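Local structure of 182aa long hypothetical protein (2GAN) at residues L18-M21 / F22-R26; K5-N9 / P10-K14; W96-E99 / E100-N103. The protein is of unknown function but probably transfers an acetyl group from acetyl-CoA to an amine, as members of the GNAT acetyltransferase family do. One frame throughout, in Å; residues are numbered along the deposited sequence.

Contact 1: residues L18-M21 / F22-R26; sequences LELM and FRIYR
From Leu-18 to Arg-26 the chain is one unbroken run of alpha helix, the helix 14-27 that follows the first strand of this GNAT-family fold. Four successive i-to-i+4 bonds hold it: Phe-22 N to Leu-18 O, Arg-23 N to Glu-19 O, Ile-24 N to Leu-20 O and Tyr-25 N to Met-21 O, the last measuring 2.9 Å.

On the face turned to the main sheet, Leu-20 CD1 meets Ile-24 CD1 at 3.9 Å, one turn apart. The selenium of Met-21 (a selenomethionine) reaches the same Ile-24 methyl from another side; its chain, bent at chi2 (-56°) and chi3, also meets Phe-111 of strand 106-114 and Phe-50 of helix 47-65. Phe-22 and Tyr-25 point to other partners: the ring of Phe-22 is edge-to-face with Phe-47, and the Tyr-25 hydroxyl bonds to Pro-42 O.

Arg-23 begins by lying against the backbone, with CG 3.3 Å from Glu-19 O. A bend at chi3 (55°) then turns its guanidinium back beside Leu-20 to a salt bridge with Asp-115, and the same NH1 that pairs with Asp-115 lies 4.0 Å from Leu-20 CD1.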
loop_
_atom_site.group_PDB
_atom_site.type_symbol
_atom_site.label_atom_id
_atom_site.label_comp_id
_atom_site.label_asym_id
_atom_site.label_seq_id
_atom_site.Cartn_x
_atom_site.Cartn_y
_atom_site.Cartn_z
ATOM N N LEU A 18 -17.704 11.378 8.472
ATOM C CA LEU A 18 -16.941 10.869 9.606
ATOM C C LEU A 18 -17.042 9.345 9.701
ATOM O O LEU A 18 -16.032 8.649 9.847
ATOM C CB LEU A 18 -17.457 11.494 10.905
ATOM C CG LEU A 18 -16.628 11.250 12.167
ATOM C CD1 LEU A 18 -15.245 11.850 11.992
ATOM C CD2 LEU A 18 -17.323 11.888 13.358
ATOM N N GLU A 19 -18.269 8.835 9.612
ATOM C CA GLU A 19 -18.533 7.400 9.706
ATOM C C GLU A 19 -17.966 6.639 8.504
ATOM O O GLU A 19 -17.518 5.495 8.632
ATOM C CB GLU A 19 -20.048 7.167 9.851
ATOM C CG GLU A 19 -20.478 5.707 10.043
ATOM C CD GLU A 19 -21.847 5.582 10.705
ATOM O OE1 GLU A 19 -22.677 6.505 10.544
ATOM O OE2 GLU A 19 -22.098 4.556 11.380
ATOM N N LEU A 20 -17.987 7.270 7.335
ATOM C CA LEU A 20 -17.429 6.638 6.142
ATOM C C LEU A 20 -15.910 6.520 6.346
ATOM O O LEU A 20 -15.312 5.473 6.077
ATOM C CB LEU A 20 -17.737 7.479 4.892
ATOM C CG LEU A 20 -16.969 7.150 3.597
ATOM C CD1 LEU A 20 -17.096 5.669 3.276
ATOM C CD2 LEU A 20 -17.504 7.990 2.440
HETATM N N MSE A 21 -15.288 7.581 6.850
HETATM C CA MSE A 21 -13.850 7.553 7.070
HETATM C C MSE A 21 -13.441 6.534 8.132
HETATM O O MSE A 21 -12.344 5.971 8.069
HETATM C CB MSE A 21 -13.334 8.953 7.436
HETATM C CG MSE A 21 -13.489 9.968 6.303
HETATM SE SE MSE A 21 -12.623 9.369 4.653
HETATM C CE MSE A 21 -10.981 10.350 4.828
ATOM N N PHE A 22 -14.313 6.293 9.105
ATOM C CA PHE A 22 -14.006 5.316 10.150
ATOM C C PHE A 22 -14.054 3.902 9.583
ATOM O O PHE A 22 -13.194 3.069 9.882
ATOM C CB PHE A 22 -15.000 5.418 11.303
ATOM C CG PHE A 22 -14.880 4.302 12.300
ATOM C CD1 PHE A 22 -13.693 4.102 13.003
ATOM C CD2 PHE A 22 -15.944 3.436 12.521
ATOM C CE1 PHE A 22 -13.565 3.052 13.908
ATOM C CE2 PHE A 22 -15.828 2.381 13.423
ATOM C CZ PHE A 22 -14.636 2.188 14.120
ATOM N N ARG A 23 -15.062 3.627 8.767
ATOM C CA ARG A 23 -15.185 2.304 8.178
ATOM C C ARG A 23 -13.950 2.022 7.328
ATOM O O ARG A 23 -13.469 0.895 7.263
ATOM C CB ARG A 23 -16.494 2.209 7.374
ATOM C CG ARG A 23 -17.741 2.185 8.278
ATOM C CD ARG A 23 -19.064 2.188 7.509
ATOM N NE ARG A 23 -19.137 1.085 6.556
ATOM C CZ ARG A 23 -19.088 1.231 5.233
ATOM N NH1 ARG A 23 -18.980 2.434 4.694
ATOM N NH2 ARG A 23 -19.115 0.163 4.449
ATOM N N ILE A 24 -13.411 3.061 6.706
ATOM C CA ILE A 24 -12.209 2.904 5.894
ATOM C C ILE A 24 -11.004 2.673 6.806
ATOM O O ILE A 24 -10.134 1.856 6.510
ATOM C CB ILE A 24 -11.980 4.147 5.030
ATOM C CG1 ILE A 24 -13.087 4.219 3.973
ATOM C CG2 ILE A 24 -10.600 4.104 4.381
ATOM C CD1 ILE A 24 -13.214 5.559 3.306
ATOM N N TYR A 25 -10.966 3.403 7.918
ATOM C CA TYR A 25 -9.886 3.280 8.892
ATOM C C TYR A 25 -9.858 1.856 9.433
ATOM O O TYR A 25 -8.794 1.300 9.682
ATOM C CB TYR A 25 -10.109 4.262 10.046
ATOM C CG TYR A 25 -8.976 4.355 11.049
ATOM C CD1 TYR A 25 -9.112 3.836 12.340
ATOM C CD2 TYR A 25 -7.792 5.022 10.726
ATOM C CE1 TYR A 25 -8.097 3.992 13.288
ATOM C CE2 TYR A 25 -6.774 5.186 11.663
ATOM C CZ TYR A 25 -6.934 4.673 12.946
ATOM O OH TYR A 25 -5.950 4.893 13.889
ATOM N N ARG A 26 -11.031 1.269 9.617
ATOM C CA ARG A 26 -11.123 -0.092 10.132
ATOM C C ARG A 26 -10.805 -1.102 9.027
ATOM O O ARG A 26 -10.005 -2.016 9.222
ATOM C CB ARG A 26 -12.528 -0.336 10.688
ATOM C CG ARG A 26 -12.748 -1.681 11.380
ATOM C CD ARG A 26 -14.174 -1.752 11.912
ATOM N NE ARG A 26 -15.166 -1.650 10.835
ATOM C CZ ARG A 26 -16.462 -1.399 11.018
ATOM N NH1 ARG A 26 -16.941 -1.217 12.242
ATOM N NH2 ARG A 26 -17.283 -1.338 9.979
#

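Contact 2: residues K5-N9 / P10-K14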
loop_
_atom_site.group_PDB
_atom_site.type_symbol
_atom_site.label_atom_id
_atom_site.label_comp_id
_atom_site.label_asym_id
_atom_site.label_seq_id
_atom_site.Cartn_x
_atom_site.Cartn_y
_atom_site.Cartn_z
ATOM N N LYS A 5 -22.405 13.827 -7.199
ATOM C CA LYS A 5 -23.222 14.918 -6.716
ATOM C C LYS A 5 -22.364 15.895 -5.938
ATOM O O LYS A 5 -21.599 15.506 -5.052
ATOM C CB LYS A 5 -24.357 14.380 -5.849
ATOM C CG LYS A 5 -25.330 15.437 -5.370
ATOM C CD LYS A 5 -26.571 14.790 -4.782
ATOM C CE LYS A 5 -27.539 15.833 -4.249
ATOM N NZ LYS A 5 -26.974 16.574 -3.085
ATOM N N LYS A 6 -22.488 17.169 -6.287
ATOM C CA LYS A 6 -21.717 18.211 -5.630
ATOM C C LYS A 6 -22.380 18.551 -4.302
ATOM O O LYS A 6 -23.601 18.533 -4.197
ATOM C CB LYS A 6 -21.667 19.456 -6.519
ATOM C CG LYS A 6 -20.702 20.540 -6.044
ATOM C CD LYS A 6 -20.620 21.656 -7.068
ATOM C CE LYS A 6 -19.516 22.660 -6.752
ATOM N NZ LYS A 6 -19.761 23.441 -5.503
ATOM N N ILE A 7 -21.576 18.834 -3.286
ATOM C CA ILE A 7 -22.135 19.209 -1.994
ATOM C C ILE A 7 -22.027 20.729 -1.851
ATOM O O ILE A 7 -20.931 21.277 -1.737
ATOM C CB ILE A 7 -21.392 18.556 -0.814
ATOM C CG1 ILE A 7 -21.294 17.032 -1.001
ATOM C CG2 ILE A 7 -22.129 18.883 0.479
ATOM C CD1 ILE A 7 -22.637 16.300 -1.086
ATOM N N LYS A 8 -23.171 21.405 -1.864
ATOM C CA LYS A 8 -23.214 22.863 -1.744
ATOM C C LYS A 8 -22.472 23.365 -0.507
ATOM O O LYS A 8 -21.648 24.271 -0.594
ATOM C CB LYS A 8 -24.673 23.340 -1.702
ATOM C CG LYS A 8 -24.845 24.859 -1.744
ATOM C CD LYS A 8 -26.312 25.264 -1.845
ATOM C CE LYS A 8 -26.462 26.784 -1.876
ATOM N NZ LYS A 8 -27.895 27.227 -1.871
ATOM N N ASN A 9 -22.761 22.774 0.644
ATOM C CA ASN A 9 -22.115 23.183 1.884
ATOM C C ASN A 9 -21.473 21.971 2.550
ATOM O O ASN A 9 -22.048 21.353 3.445
ATOM C CB ASN A 9 -23.149 23.855 2.793
ATOM C CG ASN A 9 -23.653 25.180 2.216
ATOM O OD1 ASN A 9 -22.938 26.187 2.233
ATOM N ND2 ASN A 9 -24.878 25.177 1.683
ATOM N N PRO A 10 -20.250 21.626 2.115
ATOM C CA PRO A 10 -19.491 20.486 2.630
ATOM C C PRO A 10 -19.637 20.201 4.120
ATOM O O PRO A 10 -19.636 19.039 4.528
ATOM C CB PRO A 10 -18.059 20.826 2.231
ATOM C CG PRO A 10 -18.264 21.522 0.902
ATOM C CD PRO A 10 -19.404 22.454 1.234
ATOM N N SER A 11 -19.783 21.238 4.940
ATOM C CA SER A 11 -19.899 21.001 6.376
ATOM C C SER A 11 -21.178 20.259 6.788
ATOM O O SER A 11 -21.207 19.613 7.833
ATOM C CB SER A 11 -19.792 22.325 7.146
ATOM O OG SER A 11 -20.952 23.114 6.941
ATOM N N THR A 12 -22.222 20.322 5.965
ATOM C CA THR A 12 -23.484 19.665 6.299
ATOM C C THR A 12 -23.486 18.133 6.200
ATOM O O THR A 12 -24.480 17.497 6.542
ATOM C CB THR A 12 -24.657 20.214 5.440
ATOM O OG1 THR A 12 -24.386 20.011 4.042
ATOM C CG2 THR A 12 -24.853 21.701 5.711
ATOM N N VAL A 13 -22.395 17.533 5.737
ATOM C CA VAL A 13 -22.344 16.074 5.647
ATOM C C VAL A 13 -21.210 15.503 6.492
ATOM O O VAL A 13 -20.796 14.359 6.308
ATOM C CB VAL A 13 -22.174 15.594 4.190
ATOM C CG1 VAL A 13 -23.417 15.940 3.381
ATOM C CG2 VAL A 13 -20.945 16.231 3.562
ATOM N N LYS A 14 -20.730 16.301 7.440
ATOM C CA LYS A 14 -19.631 15.887 8.303
ATOM C C LYS A 14 -19.871 14.548 9.009
ATOM O O LYS A 14 -19.004 13.671 9.015
ATOM C CB LYS A 14 -19.348 16.988 9.331
ATOM C CG LYS A 14 -18.117 16.746 10.192
ATOM C CD LYS A 14 -18.488 16.110 11.512
ATOM C CE LYS A 14 -19.308 17.070 12.358
ATOM N NZ LYS A 14 -19.778 16.414 13.609
#
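Thr-12 closes back on Asn-9 through two hydrogen bonds to one carbonyl oxygen, and this is the tight part of the contact. Thr-12 N lies 2.7 Å from Asn-9 O, nearly straight at 167°, and Thr-12 OG1 donates to the same oxygen, Asn-9 O, over 2.8 Å. The two donors come from opposite faces of the carbonyl plane, so the oxygen is held from both sides. The hydroxyl gets there because chi1 of 59° sets OG1 between the backbone N and the carbonyl carbon; the same rotation brings the methyl CG2 to 4.0 Å from Asn-9 CB. The backbone bond spans three residues and starts the short 3-10 turn of residues 10-12. Its continuation is looser: the bonds from Val-13 N to Pro-10 O and from Lys-14 N to Ser-11 O are both weak.

Beneath the turn, on the protein side, Ile-7 is the buried residue. Its CG2 branch sits under the proline, 3.7 Å from Pro-10 N, and also approaches the CG2 methyl of Val-13 at 4.2 Å. The Pro-10 ring meanwhile packs over the backbone, with CD 3.5 Å from Ile-7 O.

The outer side is quite different. Lys-8 runs fully extended away from the turn, and the amide end of Asn-9 leads off from it too, although its CB touches Thr-12. Ser-11 is likewise exposed.

This is a strand-to-helix connection: Val-13 takes the N-cap position of helix 14-27, while Ile-7 still pairs through its backbone with Leu-69 of strand 68-74. Pro-10 fills the corner between them, resting on Leu-69 and on Leu-62 of helix 47-65.

Contact 3: residues W96-E99 / E100-N103; sequences WVPE and ELMN
Pro-98 O takes the N-H of Leu-101 at 3.0 Å (Leu-101 N to Pro-98 O), and one residue on Met-102 N reaches Glu-99 O at 3.1 Å. Each spans three residues, making two overlapping tight turns in the loop between strands 78-85 and 106-114 of the GNAT-family sheet. In both, the N-H comes from above the carbonyl plane and not along a lone pair, by as much as 67° at Glu-99 O.

Inside the turn the packing is apolar. The side chains of Pro-98 and Leu-101 run alongside each other in the same direction, CG to CG 4.1 Å. Val-97 CG1, anti to its amide nitrogen (chi1 176°), meets Leu-101 CB at 3.9 Å with the two side chains at about a right angle, and it touches Met-102 CG as well. Below, Leu-101 rests on Tyr-143 of strand 141-146. The second subunit covers part of this surface: its Met-166 packs on Pro-98 and Glu-100, and its Ile-173 on Leu-101.

On the exposed side Glu-99 OE1 and Glu-100 OE1 are modelled 3.0 Å apart, but the placement of these carboxylate ends is strained and doubtful. Met-102, a selenomethionine extended beyond CG, runs back along the turn, its SE passing 3.9 Å from Glu-99 CA and its terminal methyl CE ending in contact, not bonded, 3.2 Å from Val-97 O.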
loop_
_atom_site.group_PDB
_atom_site.type_symbol
_atom_site.label_atom_id
_atom_site.label_comp_id
_atom_site.label_asym_id
_atom_site.label_seq_id
_atom_site.Cartn_x
_atom_site.Cartn_y
_atom_site.Cartn_z
ATOM N N TRP A 96 1.815 19.959 3.319
ATOM C CA TRP A 96 2.773 19.316 2.425
ATOM C C TRP A 96 3.120 20.134 1.174
ATOM O O TRP A 96 4.066 19.803 0.467
ATOM C CB TRP A 96 2.278 17.914 2.015
ATOM C CG TRP A 96 0.895 17.884 1.429
ATOM C CD1 TRP A 96 -0.295 17.788 2.114
ATOM C CD2 TRP A 96 0.548 18.021 0.046
ATOM N NE1 TRP A 96 -1.345 17.868 1.242
ATOM C CE2 TRP A 96 -0.861 18.011 -0.033
ATOM C CE3 TRP A 96 1.294 18.159 -1.134
ATOM C CZ2 TRP A 96 -1.547 18.128 -1.251
ATOM C CZ3 TRP A 96 0.617 18.278 -2.345
ATOM C CH2 TRP A 96 -0.793 18.263 -2.394
ATOM N N VAL A 97 2.381 21.210 0.920
ATOM C CA VAL A 97 2.609 22.036 -0.270
ATOM C C VAL A 97 3.823 22.978 -0.300
ATOM O O VAL A 97 3.865 23.988 0.393
ATOM C CB VAL A 97 1.349 22.866 -0.603
ATOM C CG1 VAL A 97 1.628 23.805 -1.774
ATOM C CG2 VAL A 97 0.200 21.925 -0.957
ATOM N N PRO A 98 4.821 22.667 -1.143
ATOM C CA PRO A 98 6.015 23.511 -1.239
ATOM C C PRO A 98 5.759 24.786 -2.051
ATOM O O PRO A 98 4.732 24.925 -2.726
ATOM C CB PRO A 98 7.021 22.595 -1.923
ATOM C CG PRO A 98 6.157 21.883 -2.919
ATOM C CD PRO A 98 4.913 21.530 -2.078
ATOM N N GLU A 99 6.714 25.709 -1.981
ATOM C CA GLU A 99 6.627 26.976 -2.690
ATOM C C GLU A 99 6.477 26.778 -4.201
ATOM O O GLU A 99 5.829 27.578 -4.874
ATOM C CB GLU A 99 7.869 27.826 -2.356
ATOM C CG GLU A 99 8.582 28.510 -3.534
ATOM C CD GLU A 99 9.535 27.580 -4.292
ATOM O OE1 GLU A 99 10.346 26.876 -3.640
ATOM O OE2 GLU A 99 9.488 27.574 -5.543
ATOM N N GLU A 100 7.055 25.707 -4.735
ATOM C CA GLU A 100 6.946 25.473 -6.167
ATOM C C GLU A 100 5.514 25.170 -6.602
ATOM O O GLU A 100 5.180 25.330 -7.773
ATOM C CB GLU A 100 7.888 24.352 -6.603
ATOM C CG GLU A 100 9.363 24.727 -6.469
ATOM C CD GLU A 100 10.024 24.058 -5.282
ATOM O OE1 GLU A 100 9.425 24.065 -4.182
ATOM O OE2 GLU A 100 11.149 23.533 -5.448
ATOM N N LEU A 101 4.659 24.739 -5.674
ATOM C CA LEU A 101 3.273 24.471 -6.040
ATOM C C LEU A 101 2.339 25.603 -5.623
ATOM O O LEU A 101 1.118 25.450 -5.649
ATOM C CB LEU A 101 2.774 23.160 -5.431
ATOM C CG LEU A 101 3.357 21.852 -5.964
ATOM C CD1 LEU A 101 2.345 20.740 -5.696
ATOM C CD2 LEU A 101 3.637 21.947 -7.454
HETATM N N MSE A 102 2.899 26.742 -5.237
HETATM C CA MSE A 102 2.053 27.857 -4.842
HETATM C C MSE A 102 1.881 28.844 -5.984
HETATM O O MSE A 102 2.290 29.993 -5.878
HETATM C CB MSE A 102 2.634 28.572 -3.621
HETATM C CG MSE A 102 2.711 27.703 -2.382
HETATM SE SE MSE A 102 3.533 28.645 -0.913
HETATM C CE MSE A 102 3.718 27.186 0.334
ATOM N N ASN A 103 1.270 28.395 -7.078
ATOM C CA ASN A 103 1.046 29.267 -8.227
ATOM C C ASN A 103 -0.352 29.062 -8.820
ATOM O O ASN A 103 -1.020 28.071 -8.529
ATOM C CB ASN A 103 2.120 29.030 -9.288
ATOM C CG ASN A 103 1.928 27.734 -10.023
ATOM O OD1 ASN A 103 0.975 27.573 -10.787
ATOM N ND2 ASN A 103 2.831 26.794 -9.797
#

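In chain order contact 2 comes first, then contact 1, then contact 3. Contacts 2 and 1 adjoin in sequence, with centres about 17 Å apart: one makes the turn out of edge strand 2-6, the other is the body of helix 14-27 that follows. Contact 3 is remote, its centre about 29 Å from that of contact 1, on the opposite side of the chain's centre, and about 27 Å from that of contact 2. The five-stranded sheet relates all three: contact 2 leaves its outermost strand 2-6, contact 1 packs on strands 78-85 and 106-114, and contact 3 lies in the loop joining those two. Contact 1 thus belongs to the buried core, contact 2 to the surface, and contact 3 to the subunit interface.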